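Local coordinates for tyrosine-protein phosphatase YwqE (Bacillus subtilis, PDB 3QY7) that removes phosphate from phosphotyrosine-containing proteins, acting as a manganese-dependent tyrosine phosphatase with a TIM-barrel, PHP-like fold, at residues L121-D124 / L125-G129. Sequence-based numbering, arbitrary orientation.
Sequences LFYD and LQLKG
Leu127 lies over one face of the Tyr123 ring, its CG 4.3 Å from the ring centroid and 27° off the normal, a CH-pi contact on the exposed side of the helix. Its CD1 reaches the far half of the ring, 3.6 Å from Tyr123 CE2; chi1 of 176° sets Tyr123 CG beside its own carbonyl carbon, and the ring stands out from the helix with a slight lean toward the C-terminal end, one face turned to Leu127. The Phe122 ring meets Leu125 CD1 obliquely and loosely, and is otherwise packed against Phe109, Pro132, Ile134 and Ala158. Helix 118-127 is the connection of a beta-alpha-beta unit between parallel strands 104-108 and 131-135 of the TIM-barrel-like fold, and on its buried side Leu121 CG sits 4.1 Å from Leu125 CD1, with Leu91 of helix 87-92 also touching Leu125. The last turn closes in a Schellman motif: the N-H of Gly129, at positive phi, bonds to Gln126 O, with N and O 2.9 Å apart. Asp124 O accepts a bond from Lys128 N at 3.2 Å and a second from a water, which in turn weakly accepts one from Lys128 NZ. Gln126 NE2 bonds weakly to Phe122 O, already held by Gln126 N, while its stronger partner is Lys156 O.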
loop_
_atom_site.group_PDB
_atom_site.type_symbol
_atom_site.label_atom_id
_atom_site.label_comp_id
_atom_site.label_asym_id
_atom_site.label_seq_id
_atom_site.Cartn_x
_atom_site.Cartn_y
_atom_site.Cartn_z
ATOM N N LEU A 121 -5.753 14.803 -11.110
ATOM C CA LEU A 121 -6.418 13.507 -10.905
ATOM C C LEU A 121 -6.888 13.323 -9.473
ATOM O O LEU A 121 -8.022 12.899 -9.233
ATOM C CB LEU A 121 -5.503 12.345 -11.304
ATOM C CG LEU A 121 -6.021 10.921 -11.012
ATOM C CD1 LEU A 121 -7.303 10.620 -11.761
ATOM C CD2 LEU A 121 -4.958 9.926 -11.364
ATOM N N PHE A 122 -6.003 13.632 -8.528
ATOM C CA PHE A 122 -6.293 13.451 -7.114
ATOM C C PHE A 122 -7.411 14.394 -6.655
ATOM O O PHE A 122 -8.229 14.044 -5.787
ATOM C CB PHE A 122 -5.007 13.644 -6.294
ATOM C CG PHE A 122 -4.010 12.497 -6.421
ATOM C CD1 PHE A 122 -4.185 11.473 -7.354
ATOM C CD2 PHE A 122 -2.882 12.469 -5.609
ATOM C CE1 PHE A 122 -3.274 10.421 -7.470
ATOM C CE2 PHE A 122 -1.951 11.424 -5.726
ATOM C CZ PHE A 122 -2.149 10.406 -6.648
ATOM N N TYR A 123 -7.431 15.597 -7.237
ATOM C CA TYR A 123 -8.484 16.570 -6.953
ATOM C C TYR A 123 -9.836 16.048 -7.433
ATOM O O TYR A 123 -10.840 16.094 -6.701
ATOM C CB TYR A 123 -8.172 17.910 -7.621
ATOM C CG TYR A 123 -9.273 18.925 -7.431
ATOM C CD1 TYR A 123 -9.369 19.669 -6.256
ATOM C CD2 TYR A 123 -10.232 19.118 -8.414
ATOM C CE1 TYR A 123 -10.391 20.597 -6.072
ATOM C CE2 TYR A 123 -11.253 20.033 -8.242
ATOM C CZ TYR A 123 -11.329 20.768 -7.073
ATOM O OH TYR A 123 -12.353 21.681 -6.915
ATOM N N ASP A 124 -9.832 15.532 -8.655
ATOM C CA ASP A 124 -11.011 14.952 -9.268
ATOM C C ASP A 124 -11.534 13.787 -8.431
ATOM O O ASP A 124 -12.737 13.705 -8.161
ATOM C CB ASP A 124 -10.699 14.504 -10.696
ATOM C CG ASP A 124 -10.434 15.675 -11.641
ATOM O OD1 ASP A 124 -10.777 16.834 -11.300
ATOM O OD2 ASP A 124 -9.893 15.425 -12.734
ATOM N N LEU A 125 -10.635 12.911 -7.975
ATOM C CA LEU A 125 -11.059 11.751 -7.184
ATOM C C LEU A 125 -11.682 12.144 -5.844
ATOM O O LEU A 125 -12.685 11.565 -5.436
ATOM C CB LEU A 125 -9.906 10.740 -7.010
ATOM C CG LEU A 125 -9.372 10.043 -8.266
ATOM C CD1 LEU A 125 -8.078 9.291 -7.926
ATOM C CD2 LEU A 125 -10.391 9.078 -8.910
ATOM N N GLN A 126 -11.106 13.146 -5.176
ATOM C CA GLN A 126 -11.654 13.636 -3.917
ATOM C C GLN A 126 -13.048 14.213 -4.089
ATOM O O GLN A 126 -13.897 14.060 -3.214
ATOM C CB GLN A 126 -10.736 14.677 -3.278
ATOM C CG GLN A 126 -9.513 14.087 -2.597
ATOM C CD GLN A 126 -8.636 15.162 -1.984
ATOM O OE1 GLN A 126 -8.899 15.648 -0.877
ATOM N NE2 GLN A 126 -7.585 15.545 -2.704
ATOM N N LEU A 127 -13.264 14.900 -5.206
ATOM C CA LEU A 127 -14.584 15.453 -5.521
ATOM C C LEU A 127 -15.627 14.359 -5.727
ATOM O O LEU A 127 -16.817 14.590 -5.526
ATOM C CB LEU A 127 -14.513 16.350 -6.759
ATOM C CG LEU A 127 -14.000 17.791 -6.635
ATOM C CD1 LEU A 127 -14.486 18.576 -7.837
ATOM C CD2 LEU A 127 -14.454 18.488 -5.357
ATOM N N LYS A 128 -15.162 13.179 -6.127
ATOM C CA LYS A 128 -16.005 11.983 -6.248
ATOM C C LYS A 128 -16.086 11.194 -4.936
ATOM O O LYS A 128 -16.823 10.208 -4.843
ATOM C CB LYS A 128 -15.497 11.075 -7.376
ATOM C CG LYS A 128 -15.776 11.571 -8.787
ATOM C CD LYS A 128 -17.214 11.296 -9.214
ATOM C CE LYS A 128 -17.551 12.050 -10.489
ATOM N NZ LYS A 128 -17.765 13.498 -10.203
ATOM N N GLY A 129 -15.322 11.617 -3.930
ATOM C CA GLY A 129 -15.394 11.032 -2.599
ATOM C C GLY A 129 -14.357 9.943 -2.377
ATOM O O GLY A 129 -14.402 9.242 -1.374
HETATM O O HOH W 1 -14.689 14.873 -9.925
#